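Local atomic coordinates of glutamate ABC superfamily ATP binding cassette transporter, binding protein (PDB entry 5EYF), a protein that binds glutamate and, as a solute-binding protein, probably delivers it to an ABC transporter. Residues Y23-R26 with L27-M30; D121-N124 with A125-V129; E158-T161 with A162-S165. One frame throughout, in Å; residues are numbered along the deposited sequence.

The three contacts follow one another along the chain, each a local turn or helical piece within the family 3 solute-binding fold. Interaction 1 is a tight bulged hairpin of strands 24-25 and 29-32, near the centre of the molecule and beside the glutamate pocket. Interactions 2 and 3 belong to the other lobe: 121-129 leads into strand 128-132, and helix 156-164, which ends in interaction 3, packs on that strand. Their centres lie about 16 Å apart, against about 18 Å between interactions 1 and 3 and about 28 Å between 1 and 2. The three do not touch directly, but Asp24 and Thr25 of interaction 1 pack on Tyr156, so the hairpin meets the other lobe through the beginning of that helix.

Interaction 1 (Y23-R26 with L27-M30); sequences YDTR and LFGM
Thr25 and Gly29 face each other across a very short hairpin and exchange two backbone bonds. Thr25 N gives its hydrogen to Gly29 O at 2.8 Å, and Gly29 N returns one to Thr25 O at 2.9 Å, lying in the plane of that carbonyl. Thr25 O also receives Phe28 N at 3.0 Å, from a direction tilted 31° out of the same plane, so one oxygen is gripped by two successive amides. This doubling is a classic beta bulge, Phe28 and Gly29 both opposing Thr25; on the other side Asp24 and Thr25 oppose Gly29 in a second one. Gly29, buried, leaves the sheet face beside Thr25 without a side chain.

Around this frame the side chains fit by shape. Thr25 CG2, anti to the backbone N, meets Phe28 CB at 3.9 Å, a methyl against the root of the aromatic side chain. Leu27 CD2 lies over one face of the Arg26 guanidinium, 3.6 Å from Arg26 NH2, offset toward its rim, in the conformer of Arg26 described here. An extended start to the arginine chain and a bend at chi3 (86°) fold the flat group back over that methyl. Its charge is used farther out, in a salt bridge from NH1 to Asp183 and a bond from NE to the carbonyl of Gly180.

Phe28 continues into an aromatic and pocket-side neighbourhood, edge-to-face with Phe103 and touching Thr85, a residue seen to bind L-glutamate, while Thr25 rests on Ile177. Backbone amides thus satisfy Thr25 O and Gly29 O. Independently, Thr25 and Phe28 pack near the glutamate site, and the pairing of Arg26 with Asp183 probably ties the hairpin to the region of helix 175-182.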
loop_
_atom_site.group_PDB
_atom_site.type_symbol
_atom_site.label_atom_id
_atom_site.label_comp_id
_atom_site.label_asym_id
_atom_site.label_seq_id
_atom_site.Cartn_x
_atom_site.Cartn_y
_atom_site.Cartn_z
ATOM N N TYR B 23 23.350 1.850 1.812
ATOM C CA TYR B 23 24.273 1.922 2.938
ATOM C C TYR B 23 23.987 3.104 3.850
ATOM O O TYR B 23 24.669 3.265 4.871
ATOM C CB TYR B 23 25.742 2.009 2.468
ATOM C CG TYR B 23 26.406 0.685 2.103
ATOM C CD1 TYR B 23 25.664 -0.420 1.702
ATOM C CD2 TYR B 23 27.787 0.549 2.166
ATOM C CE1 TYR B 23 26.285 -1.636 1.360
ATOM C CE2 TYR B 23 28.410 -0.654 1.835
ATOM C CZ TYR B 23 27.666 -1.735 1.430
ATOM O OH TYR B 23 28.334 -2.906 1.110
ATOM N N ASP B 24 22.999 3.931 3.513
ATOM C CA ASP B 24 22.779 5.199 4.189
ATOM C C ASP B 24 21.357 5.341 4.713
ATOM O O ASP B 24 20.951 6.450 5.086
ATOM C CB ASP B 24 23.101 6.372 3.247
ATOM C CG ASP B 24 22.002 6.597 2.191
ATOM O OD1 ASP B 24 21.344 5.607 1.743
ATOM O OD2 ASP B 24 21.810 7.775 1.823
ATOM N N THR B 25 20.573 4.275 4.736
ATOM C CA THR B 25 19.150 4.414 5.045
ATOM C C THR B 25 18.861 3.670 6.346
ATOM O O THR B 25 18.668 2.450 6.334
ATOM C CB THR B 25 18.310 3.859 3.894
ATOM O OG1 THR B 25 18.649 4.556 2.677
ATOM C CG2 THR B 25 16.819 4.033 4.196
ATOM N N ARG B 26 18.830 4.398 7.465
ATOM C CA ARG B 26 18.576 3.751 8.751
ATOM C C ARG B 26 17.229 3.041 8.726
ATOM O O ARG B 26 16.244 3.581 8.218
ATOM C CB ARG B 26 18.598 4.757 9.903
ATOM C CG ARG B 26 18.689 4.084 11.279
ATOM C CD ARG B 26 18.698 5.073 12.456
ATOM N NE ARG B 26 17.338 5.426 12.860
ATOM C CZ ARG B 26 16.621 4.763 13.764
ATOM N NH1 ARG B 26 15.384 5.149 14.039
ATOM N NH2 ARG B 26 17.133 3.716 14.392
ATOM N N LEU B 27 17.207 1.837 9.302
ATOM C CA LEU B 27 16.071 0.900 9.398
ATOM C C LEU B 27 15.970 -0.019 8.186
ATOM O O LEU B 27 15.267 -1.041 8.255
ATOM C CB LEU B 27 14.714 1.583 9.636
ATOM C CG LEU B 27 14.665 2.543 10.833
ATOM C CD1 LEU B 27 13.259 3.147 10.988
ATOM C CD2 LEU B 27 15.092 1.787 12.078
ATOM N N PHE B 28 16.640 0.323 7.077
ATOM C CA PHE B 28 16.554 -0.499 5.869
ATOM C C PHE B 28 17.902 -1.040 5.420
ATOM O O PHE B 28 18.044 -2.256 5.262
ATOM C CB PHE B 28 15.880 0.275 4.731
ATOM C CG PHE B 28 14.425 0.468 4.955
ATOM C CD1 PHE B 28 13.523 -0.544 4.625
ATOM C CD2 PHE B 28 13.960 1.622 5.560
ATOM C CE1 PHE B 28 12.157 -0.371 4.852
ATOM C CE2 PHE B 28 12.601 1.798 5.790
ATOM C CZ PHE B 28 11.703 0.782 5.426
ATOM N N GLY B 29 18.888 -0.175 5.196
ATOM C CA GLY B 29 20.221 -0.611 4.839
ATOM C C GLY B 29 21.150 0.495 5.234
ATOM O O GLY B 29 21.189 1.531 4.569
HETATM N N MSE B 30 21.921 0.255 6.282
HETATM C CA MSE B 30 22.794 1.260 6.858
HETATM C C MSE B 30 24.111 0.621 7.232
HETATM O O MSE B 30 24.118 -0.350 7.971
HETATM C CB MSE B 30 22.141 1.853 8.093
HETATM C CG MSE B 30 23.110 2.431 9.071
HETATM SE SE MSE B 30 22.699 4.283 9.197
HETATM C CE MSE B 30 23.389 4.856 7.489
#

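Interaction 2 (D121-N124 with A125-V129); sequences DDLN and ASTTV
The carboxamide of Asn124 and the backbone of Ser126 meet at the amide oxygen: Asn124 OD1 accepts Ser126 N at 2.7 Å, with the donor in the carbonyl plane. Thr127 CG2 lies obliquely, above the amide plane but beyond its OD1/ND2 end, 3.9 Å from Asn124 OD1. The OD1 bond makes an Asx turn, and it is nested in a type I beta turn running from Asn124 to Thr127, the bend that sends the chain into strand 128-132 of the mixed sheet. The beta turn is closed by Thr127 N, which reaches Asn124 O at 2.9 Å from well above the plane of that carbonyl.

Asparagine suits the first position because its short side chain can copy the backbone: with CG between the backbone N and the carbonyl carbon (chi1 56°), its oxygen swings forward over the turn to the amide two residues on. Threonine suits the last position for a matching reason. Thr127 OG1 points back and takes the hydrogen of Asn124 N at 2.9 Å in a nearly straight bond of 168°, so both ends of the turn are held by a side chain as well as by main chain.

The surroundings divide by polarity. Asp122, at the end of a 3-10 segment, sends its carboxylate away from the turn to a salt bridge with Lys118 of the second subunit, whereas Leu123 turns inward onto Ile117 and Ala145. Beneath the turn Leu123 also crosses Val129 at about a right angle. There two buried branched side chains meet by their methyl groups, CD1 of Leu123 lying 3.6 Å from CG2 of Val129.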
loop_
_atom_site.group_PDB
_atom_site.type_symbol
_atom_site.label_atom_id
_atom_site.label_comp_id
_atom_site.label_asym_id
_atom_site.label_seq_id
_atom_site.Cartn_x
_atom_site.Cartn_y
_atom_site.Cartn_z
ATOM N N ASP B 121 -0.713 19.754 1.367
ATOM C CA ASP B 121 -1.580 20.822 0.888
ATOM C C ASP B 121 -1.018 22.208 1.207
ATOM O O ASP B 121 -1.429 23.194 0.591
ATOM C CB ASP B 121 -2.993 20.671 1.486
ATOM C CG ASP B 121 -3.745 19.442 0.955
ATOM O OD1 ASP B 121 -3.352 18.924 -0.110
ATOM O OD2 ASP B 121 -4.756 19.011 1.585
ATOM N N ASP B 122 -0.088 22.307 2.142
ATOM C CA ASP B 122 0.505 23.578 2.547
ATOM C C ASP B 122 1.783 23.924 1.783
ATOM O O ASP B 122 2.459 24.889 2.135
ATOM C CB ASP B 122 0.818 23.543 4.047
ATOM C CG ASP B 122 -0.434 23.565 4.906
ATOM O OD1 ASP B 122 -1.468 24.070 4.415
ATOM O OD2 ASP B 122 -0.391 23.084 6.069
ATOM N N LEU B 123 2.158 23.141 0.787
ATOM C CA LEU B 123 3.303 23.457 -0.046
ATOM C C LEU B 123 2.851 24.279 -1.245
ATOM O O LEU B 123 1.808 24.000 -1.855
ATOM C CB LEU B 123 3.992 22.175 -0.503
ATOM C CG LEU B 123 4.501 21.308 0.656
ATOM C CD1 LEU B 123 5.147 20.010 0.130
ATOM C CD2 LEU B 123 5.495 22.091 1.530
ATOM N N ASN B 124 3.636 25.295 -1.579
ATOM C CA ASN B 124 3.235 26.264 -2.589
ATOM C C ASN B 124 4.487 26.999 -3.064
ATOM O O ASN B 124 5.604 26.693 -2.637
ATOM C CB ASN B 124 2.199 27.226 -2.004
ATOM C CG ASN B 124 2.724 27.925 -0.751
ATOM O OD1 ASN B 124 3.721 28.641 -0.816
ATOM N ND2 ASN B 124 2.087 27.678 0.396
ATOM N N ALA B 125 4.291 28.011 -3.916
ATOM C CA ALA B 125 5.414 28.732 -4.501
ATOM C C ALA B 125 6.304 29.393 -3.461
ATOM O O ALA B 125 7.461 29.707 -3.765
ATOM C CB ALA B 125 4.909 29.788 -5.483
ATOM N N SER B 126 5.801 29.621 -2.250
ATOM C CA SER B 126 6.616 30.240 -1.214
ATOM C C SER B 126 7.405 29.244 -0.375
ATOM O O SER B 126 8.223 29.677 0.447
ATOM C CB SER B 126 5.743 31.070 -0.281
ATOM O OG SER B 126 5.009 32.067 -0.989
ATOM N N THR B 127 7.179 27.937 -0.542
ATOM C CA THR B 127 7.837 26.909 0.263
ATOM C C THR B 127 8.834 26.133 -0.579
ATOM O O THR B 127 8.547 25.772 -1.725
ATOM C CB THR B 127 6.838 25.912 0.870
ATOM O OG1 THR B 127 6.161 25.198 -0.176
ATOM C CG2 THR B 127 5.817 26.639 1.744
ATOM N N THR B 128 9.984 25.839 0.008
ATOM C CA THR B 128 11.006 25.020 -0.628
ATOM C C THR B 128 11.025 23.651 0.034
ATOM O O THR B 128 11.159 23.559 1.256
ATOM C CB THR B 128 12.388 25.663 -0.506
ATOM O OG1 THR B 128 12.389 26.892 -1.232
ATOM C CG2 THR B 128 13.430 24.746 -1.075
ATOM N N VAL B 129 10.918 22.593 -0.768
ATOM C CA VAL B 129 10.940 21.221 -0.279
ATOM C C VAL B 129 12.263 20.580 -0.667
ATOM O O VAL B 129 12.740 20.735 -1.797
ATOM C CB VAL B 129 9.760 20.403 -0.837
ATOM C CG1 VAL B 129 9.682 19.089 -0.105
ATOM C CG2 VAL B 129 8.481 21.157 -0.650
#

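Interaction 3 (E158-T161 with A162-S165); sequences EAFT and ALQS
Phe160 and Gln164, one helical turn apart, stack, and this is the tight part of the contact: the amide lies almost parallel to the ring, their planes 18° apart, with Gln164 CD 3.4 Å from Phe160 CE2. Gln164 CG sits over the ring face at 3.9 Å from the centroid of the Phe160 ring, a CH-pi contact offset toward the rim. The ring gets there because its CG is anti to the backbone N (chi1 -178°), while the glutamine chain, straight beyond CG, runs across it. Two conformers of Gln164 were modelled, so the stack holds for the one described. A glutamine fits this border position, as its aliphatic stem can cover a ring while its polar end stays among exposed residues.

The buried side is enclosed by Met171 of strand 170-172, Tyr188 and Leu130. Within it Leu163 CD2 and Phe160 CD1 touch more loosely, at 4.3 Å; both residues rest on Met171, and Phe160 also meets Tyr188 edge-to-face. Ala159 and Ala162 have small side chains, which lets the helix lie near the sheet, where Ala162 touches Leu130. This is the last part of helix 156-164, laid against the mixed sheet of an alpha/beta lobe, and its regular i to i+4 bonds include Gln164 N to Phe160 O at 2.9 Å.

The solvent side is looser and polar, and there the helix stops. Between the side chains, Thr161 CG2 comes 3.7 Å from Gln164 OE1. The carbonyl oxygen is busier: Thr161 O accepts Ser165 N at 3.0 Å and Ser165 OG at 2.9 Å, from opposite faces of the carbonyl plane. Serine is apt just past the helix end, since its short hydroxyl can curl back to a carbonyl of the final turn.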
loop_
_atom_site.group_PDB
_atom_site.type_symbol
_atom_site.label_atom_id
_atom_site.label_comp_id
_atom_site.label_asym_id
_atom_site.label_seq_id
_atom_site.Cartn_x
_atom_site.Cartn_y
_atom_site.Cartn_z
ATOM N N GLU B 158 22.464 15.056 3.296
ATOM C CA GLU B 158 22.552 16.435 2.818
ATOM C C GLU B 158 21.189 17.109 2.869
ATOM O O GLU B 158 21.071 18.286 3.244
ATOM C CB GLU B 158 23.070 16.445 1.383
ATOM C CG GLU B 158 24.417 17.021 1.156
ATOM C CD GLU B 158 24.428 17.909 -0.075
ATOM O OE1 GLU B 158 23.956 17.457 -1.145
ATOM O OE2 GLU B 158 24.873 19.071 0.040
ATOM N N ALA B 159 20.143 16.372 2.475
ATOM C CA ALA B 159 18.791 16.905 2.533
ATOM C C ALA B 159 18.407 17.249 3.960
ATOM O O ALA B 159 17.781 18.282 4.212
ATOM C CB ALA B 159 17.810 15.879 1.944
ATOM N N PHE B 160 18.788 16.406 4.918
ATOM C CA PHE B 160 18.413 16.687 6.299
ATOM C C PHE B 160 19.211 17.848 6.899
ATOM O O PHE B 160 18.651 18.661 7.642
ATOM C CB PHE B 160 18.553 15.428 7.151
ATOM C CG PHE B 160 18.140 15.635 8.558
ATOM C CD1 PHE B 160 16.854 16.081 8.836
ATOM C CD2 PHE B 160 19.024 15.422 9.607
ATOM C CE1 PHE B 160 16.441 16.300 10.117
ATOM C CE2 PHE B 160 18.608 15.635 10.908
ATOM C CZ PHE B 160 17.319 16.076 11.158
ATOM N N THR B 161 20.518 17.953 6.612
ATOM C CA THR B 161 21.207 19.129 7.134
ATOM C C THR B 161 20.681 20.407 6.486
ATOM O O THR B 161 20.617 21.441 7.152
ATOM C CB THR B 161 22.730 19.008 6.982
ATOM O OG1 THR B 161 23.070 18.749 5.619
ATOM C CG2 THR B 161 23.277 17.876 7.871
ATOM N N ALA B 162 20.251 20.348 5.219
ATOM C CA ALA B 162 19.639 21.518 4.604
ATOM C C ALA B 162 18.346 21.884 5.320
ATOM O O ALA B 162 18.062 23.070 5.532
ATOM C CB ALA B 162 19.386 21.281 3.119
ATOM N N LEU B 163 17.569 20.880 5.732
ATOM C CA LEU B 163 16.373 21.162 6.523
ATOM C C LEU B 163 16.757 21.802 7.852
ATOM O O LEU B 163 16.152 22.800 8.277
ATOM C CB LEU B 163 15.572 19.871 6.756
ATOM C CG LEU B 163 14.277 20.080 7.536
ATOM C CD1 LEU B 163 13.270 20.895 6.720
ATOM C CD2 LEU B 163 13.650 18.725 7.917
ATOM N N GLN B 164 17.795 21.259 8.502
ATOM C CA GLN B 164 18.189 21.722 9.829
ATOM C C GLN B 164 18.632 23.181 9.800
ATOM O O GLN B 164 18.372 23.929 10.749
ATOM C CB GLN B 164 19.312 20.836 10.392
ATOM C CG GLN B 164 18.883 19.417 10.883
ATOM C CD GLN B 164 20.073 18.653 11.484
ATOM O OE1 GLN B 164 21.040 18.334 10.783
ATOM N NE2 GLN B 164 20.021 18.390 12.784
ATOM N N SER B 165 19.292 23.606 8.721
ATOM C CA SER B 165 19.796 24.972 8.575
ATOM C C SER B 165 18.849 25.867 7.778
ATOM O O SER B 165 19.242 26.965 7.357
ATOM C CB SER B 165 21.193 24.954 7.935
ATOM O OG SER B 165 21.163 24.271 6.698
#